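Local coordinates for hypothetical protein (Geobacillus stearothermophilus, PDB 1U84), which is of unknown function but folds as a small, single-chain bundle of helices belonging to the DUF1871 family, at residues V41-Q55 / F68-K82. Sequence-based numbering, arbitrary orientation.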
ATOM      1  N   VAL A  41       3.662   1.848   6.058  1.00  7.49           N
ATOM      2  CA  VAL A  41       5.022   1.638   5.484  1.00  8.79           C
ATOM      3  C   VAL A  41       6.123   2.103   6.458  1.00  9.36           C
ATOM      4  O   VAL A  41       7.187   1.484   6.547  1.00  9.81           O
ATOM      5  CB  VAL A  41       5.214   2.307   4.068  1.00  7.65           C
ATOM      6  CG1 VAL A  41       6.720   2.319   3.612  1.00  8.55           C
ATOM      7  CG2 VAL A  41       4.342   1.572   3.027  1.00 10.05           C
ATOM      8  N   TYR A  42       5.869   3.210   7.147  1.00 10.23           N
ATOM      9  CA  TYR A  42       6.864   3.728   8.080  1.00 12.37           C
ATOM     10  C   TYR A  42       6.823   3.052   9.442  1.00 13.20           C
ATOM     11  O   TYR A  42       7.634   3.382  10.336  1.00 14.51           O
ATOM     12  CB  TYR A  42       6.736   5.243   8.206  1.00 13.30           C
ATOM     13  CG  TYR A  42       7.330   5.934   7.013  1.00 11.90           C
ATOM     14  CD1 TYR A  42       8.712   6.047   6.863  1.00 11.35           C
ATOM     15  CD2 TYR A  42       6.513   6.428   6.008  1.00 10.84           C
ATOM     16  CE1 TYR A  42       9.266   6.666   5.763  1.00 14.76           C
ATOM     17  CE2 TYR A  42       7.041   7.064   4.899  1.00 12.65           C
ATOM     18  CZ  TYR A  42       8.427   7.189   4.782  1.00 14.16           C
ATOM     19  OH  TYR A  42       8.947   7.797   3.660  1.00 15.06           O
ATOM     20  N   GLU A  43       5.927   2.089   9.607  1.00 12.99           N
ATOM     21  CA  GLU A  43       5.766   1.444  10.921  1.00 12.46           C
ATOM     22  C   GLU A  43       6.370   0.065  11.006  1.00 12.40           C
ATOM     23  O   GLU A  43       6.378  -0.546  12.092  1.00 12.93           O
ATOM     24  CB  GLU A  43       4.289   1.432  11.326  1.00 13.93           C
ATOM     25  CG  GLU A  43       3.779   2.838  11.619  1.00 16.67           C
ATOM     26  CD  GLU A  43       2.266   2.909  11.777  1.00 22.40           C
ATOM     27  OE1 GLU A  43       1.586   1.886  11.519  1.00 22.97           O
ATOM     28  OE2 GLU A  43       1.769   4.005  12.139  1.00 24.20           O
ATOM     29  N   THR A  44       6.874  -0.424   9.876  1.00 11.10           N
ATOM     30  CA  THR A  44       7.449  -1.764   9.791  1.00 10.98           C
ATOM     31  C   THR A  44       8.529  -1.888   8.724  1.00 11.11           C
ATOM     32  O   THR A  44       8.653  -1.013   7.846  1.00 11.93           O
ATOM     33  CB  THR A  44       6.330  -2.782   9.536  1.00 10.72           C
ATOM     34  OG1 THR A  44       6.816  -4.117   9.774  1.00 11.16           O
ATOM     35  CG2 THR A  44       5.745  -2.646   8.098  1.00 12.69           C
ATOM     36  N   GLU A  45       9.311  -2.962   8.793  1.00 10.92           N
ATOM     37  CA  GLU A  45      10.177  -3.363   7.671  1.00 11.40           C
ATOM     38  C   GLU A  45       9.774  -4.742   7.133  1.00 10.29           C
ATOM     39  O   GLU A  45      10.455  -5.300   6.273  1.00 12.00           O
ATOM     40  CB  GLU A  45      11.647  -3.433   8.115  1.00 12.22           C
ATOM     41  CG  GLU A  45      12.211  -2.214   8.872  1.00 14.24           C
ATOM     42  CD  GLU A  45      12.184  -0.898   8.112  1.00 21.42           C
ATOM     43  OE1 GLU A  45      12.185  -0.902   6.870  1.00 21.07           O
ATOM     44  OE2 GLU A  45      12.180   0.158   8.793  1.00 25.16           O
ATOM     45  N   ASP A  46       8.667  -5.267   7.650  1.00 11.61           N
ATOM     46  CA  ASP A  46       8.265  -6.646   7.403  1.00 10.96           C
ATOM     47  C   ASP A  46       7.079  -6.717   6.419  1.00 11.55           C
ATOM     48  O   ASP A  46       6.015  -6.167   6.710  1.00 10.63           O
ATOM     49  CB  ASP A  46       7.852  -7.311   8.710  1.00 12.52           C
ATOM     50  CG  ASP A  46       7.434  -8.765   8.516  1.00 12.47           C
ATOM     51  OD1 ASP A  46       8.230  -9.594   8.028  1.00 14.66           O
ATOM     52  OD2 ASP A  46       6.293  -9.059   8.882  1.00 13.42           O
ATOM     53  N   ALA A  47       7.289  -7.396   5.301  1.00 10.48           N
ATOM     54  CA  ALA A  47       6.245  -7.472   4.288  1.00 10.09           C
ATOM     55  C   ALA A  47       4.959  -8.109   4.866  1.00 10.59           C
ATOM     56  O   ALA A  47       3.842  -7.660   4.536  1.00  9.85           O
ATOM     57  CB  ALA A  47       6.728  -8.203   3.070  1.00 10.32           C
ATOM     58  N   ARG A  48       5.068  -9.172   5.673  1.00 10.28           N
ATOM     59  CA  ARG A  48       3.842  -9.793   6.236  1.00 11.49           C
ATOM     60  C   ARG A  48       3.007  -8.824   7.058  1.00 11.92           C
ATOM     61  O   ARG A  48       1.779  -8.781   6.938  1.00 11.74           O
ATOM     62  CB  ARG A  48       4.159 -11.050   7.085  1.00 10.47           C
ATOM     63  CG  ARG A  48       4.564 -12.276   6.290  1.00 15.12           C
ATOM     64  CD  ARG A  48       5.146 -13.388   7.206  1.00 13.76           C
ATOM     65  NE  ARG A  48       5.813 -14.435   6.412  1.00 19.16           N
ATOM     66  CZ  ARG A  48       5.577 -15.736   6.534  1.00 18.21           C
ATOM     67  NH1 ARG A  48       4.709 -16.142   7.444  1.00 16.51           N
ATOM     68  NH2 ARG A  48       6.237 -16.619   5.769  1.00 16.25           N
ATOM     69  N   THR A  49       3.689  -8.074   7.921  1.00 11.32           N
ATOM     70  CA  THR A  49       3.061  -7.099   8.793  1.00 10.87           C
ATOM     71  C   THR A  49       2.373  -6.026   7.938  1.00 10.60           C
ATOM     72  O   THR A  49       1.206  -5.705   8.153  1.00 11.03           O
ATOM     73  CB  THR A  49       4.091  -6.461   9.752  1.00 12.08           C
ATOM     74  OG1 THR A  49       4.690  -7.500  10.566  1.00 13.56           O
ATOM     75  CG2 THR A  49       3.411  -5.452  10.650  1.00 13.28           C
ATOM     76  N   LEU A  50       3.102  -5.507   6.953  1.00  8.97           N
ATOM     77  CA  LEU A  50       2.550  -4.462   6.083  1.00  8.82           C
ATOM     78  C   LEU A  50       1.371  -4.986   5.275  1.00  9.90           C
ATOM     79  O   LEU A  50       0.370  -4.277   5.105  1.00  9.36           O
ATOM     80  CB  LEU A  50       3.628  -3.877   5.162  1.00  8.65           C
ATOM     81  CG  LEU A  50       3.185  -2.802   4.160  1.00  7.06           C
ATOM     82  CD1 LEU A  50       2.487  -1.641   4.849  1.00  7.98           C
ATOM     83  CD2 LEU A  50       4.395  -2.326   3.317  1.00  8.36           C
ATOM     84  N   ALA A  51       1.504  -6.212   4.771  1.00  9.06           N
ATOM     85  CA  ALA A  51       0.445  -6.811   3.951  1.00  9.62           C
ATOM     86  C   ALA A  51      -0.849  -6.914   4.758  1.00  9.21           C
ATOM     87  O   ALA A  51      -1.956  -6.673   4.233  1.00  9.60           O
ATOM     88  CB  ALA A  51       0.862  -8.189   3.435  1.00 10.35           C
ATOM     89  N   ALA A  52      -0.741  -7.286   6.043  1.00  9.38           N
ATOM     90  CA  ALA A  52      -1.930  -7.388   6.882  1.00 10.15           C
ATOM     91  C   ALA A  52      -2.575  -6.007   7.101  1.00 10.41           C
ATOM     92  O   ALA A  52      -3.795  -5.892   7.076  1.00 11.34           O
ATOM     93  CB  ALA A  52      -1.599  -8.058   8.190  1.00 11.05           C
ATOM     94  N   ARG A  53      -1.751  -4.956   7.236  1.00  8.69           N
ATOM     95  CA  ARG A  53      -2.305  -3.597   7.335  1.00  9.64           C
ATOM     96  C   ARG A  53      -3.039  -3.199   6.040  1.00  9.63           C
ATOM     97  O   ARG A  53      -4.157  -2.665   6.090  1.00  9.45           O
ATOM     98  CB  ARG A  53      -1.246  -2.538   7.693  1.00  9.57           C
ATOM     99  CG  ARG A  53      -0.709  -2.607   9.137  1.00 13.78           C
ATOM    100  CD  ARG A  53      -1.765  -2.165  10.200  1.00 16.10           C
ATOM    101  NE  ARG A  53      -2.239  -0.808   9.933  1.00 21.42           N
ATOM    102  CZ  ARG A  53      -3.503  -0.492   9.660  1.00 23.01           C
ATOM    103  NH1 ARG A  53      -3.834   0.762   9.407  1.00 22.60           N
ATOM    104  NH2 ARG A  53      -4.451  -1.428   9.656  1.00 24.66           N
ATOM    105  N   ILE A  54      -2.395  -3.451   4.901  1.00  7.82           N
ATOM    106  CA  ILE A  54      -2.998  -3.193   3.583  1.00  7.15           C
ATOM    107  C   ILE A  54      -4.346  -3.887   3.487  1.00  8.27           C
ATOM    108  O   ILE A  54      -5.363  -3.273   3.093  1.00  8.16           O
ATOM    109  CB  ILE A  54      -2.065  -3.605   2.406  1.00  7.28           C
ATOM    110  CG1 ILE A  54      -0.838  -2.680   2.385  1.00  6.77           C
ATOM    111  CG2 ILE A  54      -2.826  -3.529   1.070  1.00  7.82           C
ATOM    112  CD1 ILE A  54       0.298  -3.146   1.450  1.00  8.40           C
ATOM    113  N   GLN A  55      -4.381  -5.167   3.873  1.00  7.94           N
ATOM    114  CA  GLN A  55      -5.619  -5.921   3.763  1.00  9.24           C
ATOM    115  C   GLN A  55      -6.712  -5.257   4.609  1.00  9.30           C
ATOM    116  O   GLN A  55      -7.827  -5.043   4.119  1.00 10.54           O
ATOM    117  CB  GLN A  55      -5.392  -7.378   4.195  1.00 10.07           C
ATOM    118  CG  GLN A  55      -6.601  -8.277   3.915  1.00 10.75           C
ATOM    119  CD  GLN A  55      -6.337  -9.692   4.346  1.00 12.06           C
ATOM    120  OE1 GLN A  55      -5.951  -9.933   5.481  1.00 16.69           O
ATOM    121  NE2 GLN A  55      -6.508 -10.631   3.421  1.00 11.75           N
ATOM    122  N   PHE A  68      -4.881 -12.168   0.757  1.00 11.00           N
ATOM    123  CA  PHE A  68      -3.612 -11.862   1.397  1.00 11.26           C
ATOM    124  C   PHE A  68      -2.419 -11.858   0.431  1.00 10.44           C
ATOM    125  O   PHE A  68      -1.598 -10.933   0.491  1.00  9.13           O
ATOM    126  CB  PHE A  68      -3.342 -12.764   2.617  1.00 11.72           C
ATOM    127  CG  PHE A  68      -2.141 -12.333   3.424  1.00 12.22           C
ATOM    128  CD1 PHE A  68      -2.278 -11.383   4.417  1.00 16.32           C
ATOM    129  CD2 PHE A  68      -0.869 -12.862   3.143  1.00 14.79           C
ATOM    130  CE1 PHE A  68      -1.166 -10.964   5.167  1.00 16.43           C
ATOM    131  CE2 PHE A  68       0.240 -12.450   3.874  1.00 13.78           C
ATOM    132  CZ  PHE A  68       0.082 -11.497   4.888  1.00 14.13           C
ATOM    133  N   PRO A  69      -2.249 -12.901  -0.406  1.00  9.83           N
ATOM    134  CA  PRO A  69      -1.053 -12.885  -1.280  1.00 10.54           C
ATOM    135  C   PRO A  69      -1.001 -11.693  -2.253  1.00 10.42           C
ATOM    136  O   PRO A  69       0.082 -11.259  -2.612  1.00 11.51           O
ATOM    137  CB  PRO A  69      -1.141 -14.211  -2.032  1.00 11.60           C
ATOM    138  CG  PRO A  69      -2.006 -15.123  -1.085  1.00  9.71           C
ATOM    139  CD  PRO A  69      -3.031 -14.146  -0.553  1.00 10.29           C
ATOM    140  N   HIS A  70      -2.160 -11.178  -2.668  1.00 10.52           N
ATOM    141  CA  HIS A  70      -2.192  -9.949  -3.479  1.00 10.01           C
ATOM    142  C   HIS A  70      -1.652  -8.759  -2.640  1.00  9.06           C
ATOM    143  O   HIS A  70      -0.836  -7.997  -3.138  1.00  7.88           O
ATOM    144  CB  HIS A  70      -3.612  -9.658  -3.998  1.00 11.51           C
ATOM    145  CG  HIS A  70      -3.633  -8.761  -5.189  1.00 14.77           C
ATOM    146  ND1 HIS A  70      -3.169  -9.163  -6.421  1.00 17.48           N
ATOM    147  CD2 HIS A  70      -4.088  -7.498  -5.351  1.00 16.27           C
ATOM    148  CE1 HIS A  70      -3.322  -8.181  -7.288  1.00 16.71           C
ATOM    149  NE2 HIS A  70      -3.860  -7.154  -6.661  1.00 14.66           N
ATOM    150  N   CYS A  71      -2.154  -8.599  -1.411  1.00  8.90           N
ATOM    151  CA  CYS A  71      -1.607  -7.608  -0.452  1.00  8.34           C
ATOM    152  C   CYS A  71      -0.095  -7.781  -0.256  1.00  9.81           C
ATOM    153  O   CYS A  71       0.639  -6.793  -0.216  1.00  8.98           O
ATOM    154  CB  CYS A  71      -2.328  -7.699   0.873  1.00 10.05           C
ATOM    155  SG  CYS A  71      -4.120  -7.345   0.682  1.00 10.82           S
ATOM    156  N   LEU A  72       0.357  -9.031  -0.123  1.00  9.49           N
ATOM    157  CA  LEU A  72       1.779  -9.290   0.135  1.00  9.81           C
ATOM    158  C   LEU A  72       2.693  -8.844  -1.012  1.00  9.85           C
ATOM    159  O   LEU A  72       3.760  -8.298  -0.738  1.00 10.20           O
ATOM    160  CB  LEU A  72       1.996 -10.774   0.478  1.00 10.19           C
ATOM    161  CG  LEU A  72       3.385 -11.190   0.920  1.00 10.49           C
ATOM    162  CD1 LEU A  72       3.808 -10.480   2.194  1.00 12.66           C
ATOM    163  CD2 LEU A  72       3.351 -12.694   1.117  1.00 11.24           C
ATOM    164  N   LYS A  73       2.291  -9.048  -2.281  1.00  9.72           N
ATOM    165  CA  LYS A  73       3.092  -8.558  -3.404  1.00 10.86           C
ATOM    166  C   LYS A  73       3.242  -7.050  -3.330  1.00 10.08           C
ATOM    167  O   LYS A  73       4.342  -6.513  -3.493  1.00 10.02           O
ATOM    168  CB  LYS A  73       2.523  -8.981  -4.767  1.00 10.96           C
ATOM    169  CG  LYS A  73       2.862 -10.396  -5.151  1.00 13.23           C
ATOM    170  CD  LYS A  73       2.188 -10.737  -6.488  1.00 13.99           C
ATOM    171  CE  LYS A  73       2.304 -12.239  -6.777  1.00 13.49           C
ATOM    172  NZ  LYS A  73       1.724 -12.510  -8.138  1.00 13.34           N
ATOM    173  N   LEU A  74       2.141  -6.353  -3.055  1.00  8.67           N
ATOM    174  CA  LEU A  74       2.229  -4.920  -2.940  1.00  8.55           C
ATOM    175  C   LEU A  74       3.164  -4.537  -1.793  1.00  7.18           C
ATOM    176  O   LEU A  74       4.025  -3.691  -1.961  1.00  7.61           O
ATOM    177  CB  LEU A  74       0.844  -4.281  -2.776  1.00  8.77           C
ATOM    178  CG  LEU A  74       0.946  -2.765  -2.535  1.00  8.26           C
ATOM    179  CD1 LEU A  74       1.512  -1.992  -3.709  1.00 10.10           C
ATOM    180  CD2 LEU A  74      -0.418  -2.213  -2.168  1.00  8.30           C
ATOM    181  N   ALA A  75       2.969  -5.150  -0.630  1.00  6.85           N
ATOM    182  CA  ALA A  75       3.826  -4.812   0.514  1.00  6.69           C
ATOM    183  C   ALA A  75       5.299  -5.001   0.173  1.00  8.35           C
ATOM    184  O   ALA A  75       6.127  -4.194   0.543  1.00  8.49           O
ATOM    185  CB  ALA A  75       3.457  -5.680   1.704  1.00  8.25           C
ATOM    186  N   ARG A  76       5.634  -6.121  -0.474  1.00  9.11           N
ATOM    187  CA  ARG A  76       7.030  -6.358  -0.875  1.00 10.92           C
ATOM    188  C   ARG A  76       7.563  -5.272  -1.794  1.00 10.71           C
ATOM    189  O   ARG A  76       8.677  -4.795  -1.612  1.00 11.63           O
ATOM    190  CB  ARG A  76       7.192  -7.748  -1.522  1.00 11.79           C
ATOM    191  CG  ARG A  76       7.099  -8.826  -0.473  1.00 11.62           C
ATOM    192  CD  ARG A  76       7.195 -10.258  -1.001  1.00 14.94           C
ATOM    193  NE  ARG A  76       7.369 -11.171   0.134  1.00 21.00           N
ATOM    194  CZ  ARG A  76       7.122 -12.486   0.111  1.00 25.46           C
ATOM    195  NH1 ARG A  76       6.636 -13.091  -0.983  1.00 24.80           N
ATOM    196  NH2 ARG A  76       7.353 -13.208   1.209  1.00 25.64           N
ATOM    197  N   ARG A  77       6.740  -4.851  -2.746  1.00 10.10           N
ATOM    198  CA  ARG A  77       7.166  -3.812  -3.697  1.00 11.10           C
ATOM    199  C   ARG A  77       7.429  -2.480  -2.987  1.00 10.18           C
ATOM    200  O   ARG A  77       8.440  -1.792  -3.236  1.00 11.30           O
ATOM    201  CB  ARG A  77       6.161  -3.625  -4.827  1.00 11.53           C
ATOM    202  CG  ARG A  77       5.887  -4.852  -5.726  1.00 15.46           C
ATOM    203  CD  ARG A  77       7.165  -5.585  -6.184  1.00 23.34           C
ATOM    204  NE  ARG A  77       6.889  -6.866  -6.852  1.00 28.88           N
ATOM    205  CZ  ARG A  77       6.382  -7.952  -6.259  1.00 29.42           C
ATOM    206  NH1 ARG A  77       6.060  -7.944  -4.982  1.00 28.15           N
ATOM    207  NH2 ARG A  77       6.186  -9.063  -6.964  1.00 32.96           N
ATOM    208  N   LEU A  78       6.547  -2.139  -2.046  1.00  8.78           N
ATOM    209  CA  LEU A  78       6.682  -0.878  -1.334  1.00  8.47           C
ATOM    210  C   LEU A  78       7.916  -0.871  -0.441  1.00  8.33           C
ATOM    211  O   LEU A  78       8.623   0.109  -0.375  1.00  9.19           O
ATOM    212  CB  LEU A  78       5.444  -0.589  -0.472  1.00  7.80           C
ATOM    213  CG  LEU A  78       4.118  -0.414  -1.233  1.00  7.07           C
ATOM    214  CD1 LEU A  78       2.990  -0.213  -0.218  1.00  7.53           C
ATOM    215  CD2 LEU A  78       4.134   0.778  -2.227  1.00  7.98           C
ATOM    216  N   LEU A  79       8.144  -1.978   0.247  1.00  9.79           N
ATOM    217  CA  LEU A  79       9.305  -2.054   1.125  1.00 10.00           C
ATOM    218  C   LEU A  79      10.600  -2.121   0.320  1.00 11.17           C
ATOM    219  O   LEU A  79      11.629  -1.592   0.774  1.00 12.16           O
ATOM    220  CB  LEU A  79       9.196  -3.261   2.067  1.00 10.97           C
ATOM    221  CG  LEU A  79       8.145  -3.079   3.172  1.00  9.35           C
ATOM    222  CD1 LEU A  79       7.856  -4.370   3.958  1.00 12.83           C
ATOM    223  CD2 LEU A  79       8.523  -1.958   4.130  1.00 10.39           C
ATOM    224  N   GLU A  80      10.549  -2.729  -0.875  1.00 12.37           N
ATOM    225  CA  GLU A  80      11.722  -2.703  -1.789  1.00 14.52           C
ATOM    226  C   GLU A  80      12.113  -1.280  -2.143  1.00 15.04           C
ATOM    227  O   GLU A  80      13.306  -0.911  -2.073  1.00 15.95           O
ATOM    228  CB  GLU A  80      11.457  -3.470  -3.075  1.00 15.20           C
ATOM    229  CG  GLU A  80      11.527  -4.946  -2.879  1.00 19.75           C
ATOM    230  CD  GLU A  80      10.996  -5.689  -4.071  1.00 25.66           C
ATOM    231  OE1 GLU A  80      10.829  -5.053  -5.154  1.00 27.25           O
ATOM    232  OE2 GLU A  80      10.746  -6.905  -3.914  1.00 29.78           O
ATOM    233  N   LEU A  81      11.117  -0.455  -2.459  1.00 14.38           N
ATOM    234  CA  LEU A  81      11.391   0.963  -2.723  1.00 15.35           C
ATOM    235  C   LEU A  81      11.898   1.715  -1.497  1.00 15.38           C
ATOM    236  O   LEU A  81      12.859   2.465  -1.586  1.00 15.61           O
ATOM    237  CB  LEU A  81      10.170   1.660  -3.308  1.00 15.24           C
ATOM    238  CG  LEU A  81      10.353   3.161  -3.572  1.00 18.14           C
ATOM    239  CD1 LEU A  81      11.557   3.456  -4.454  1.00 21.41           C
ATOM    240  CD2 LEU A  81       9.086   3.751  -4.148  1.00 18.74           C
ATOM    241  N   LYS A  82      11.238   1.535  -0.354  1.00 13.91           N
ATOM    242  CA  LYS A  82      11.678   2.141   0.894  1.00 14.34           C
ATOM    243  C   LYS A  82      13.146   1.772   1.194  1.00 15.14           C
ATOM    244  O   LYS A  82      13.962   2.632   1.570  1.00 15.22           O
ATOM    245  CB  LYS A  82      10.752   1.704   2.046  1.00 13.67           C
ATOM    246  CG  LYS A  82      11.063   2.327   3.418  1.00 13.08           C
ATOM    247  CD  LYS A  82      10.450   1.455   4.492  1.00 12.81           C
ATOM    248  CE  LYS A  82      10.404   2.182   5.804  1.00 13.08           C
ATOM    249  NZ  LYS A  82       9.974   1.233   6.861  1.00 12.60           N
TER
HETATM  250  O   HOH W   1      10.452   3.054   8.857  1.00 25.29           O
HETATM  251  O   HOH W   2      -6.713 -13.583   2.422  1.00 21.49           O
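Val41 closes the helix 31-41 against the far end of helix 68-85: its CG2 meets Leu78 CD1, the two side chains crossing at about a right angle, while its carbonyl oxygen receives the ammonium of Lys82. That bond, Lys82 NZ to Val41 O at 2.8 Å, lies in the carbonyl plane with a C=O...N angle of 155°. The lysine arrives there fully stretched, CG anti to the backbone N (chi1 -177°) and every later torsion extended. A water accepting from Lys82 NZ donates in turn to Tyr42 O, and Thr44 O lies 2.8 Å from the same nitrogen. Glu45, its chain bent at chi2, brings its carboxylate across the lysine; both oxygens bond weakly, OE1 and OE2 each 3.1 Å from Lys82 NZ, within a salt bridge. Asp46 then N-caps helix 47-62, OD2 accepting from both Thr49 N and Thr49 OG1, and Leu79 CD1 packs 3.4 Å from Ala47 N at this helix start. From here the connection becomes helix on helix, the last hairpin of an all-helical bundle; the axes of segments 47-55 and 68-82 come within 8.0 Å at their closest, their N-to-C directions 121° apart. Small residues line this approach, consistent with its closeness: Ala47 and Ala51 are knobs in holes of helix 68-85, and Ala75 reciprocates among Ala47, Leu50, Ala51 and Ile54. Ala51 CB rests 3.6 Å from Leu72 CA and also touches the Phe68 ring, whose edge faces Arg48 O. Deeper in, Ile54 CD1 enters between Cys71, Leu74, Ala75 and Leu78, with Val37 of helix 31-41 also against it. Gln55 lays CB on Cys71 SG, 3.7 Å away, and its NE2 donates to Ile66 O and, weakly, to a water that also accepts from Phe68 N.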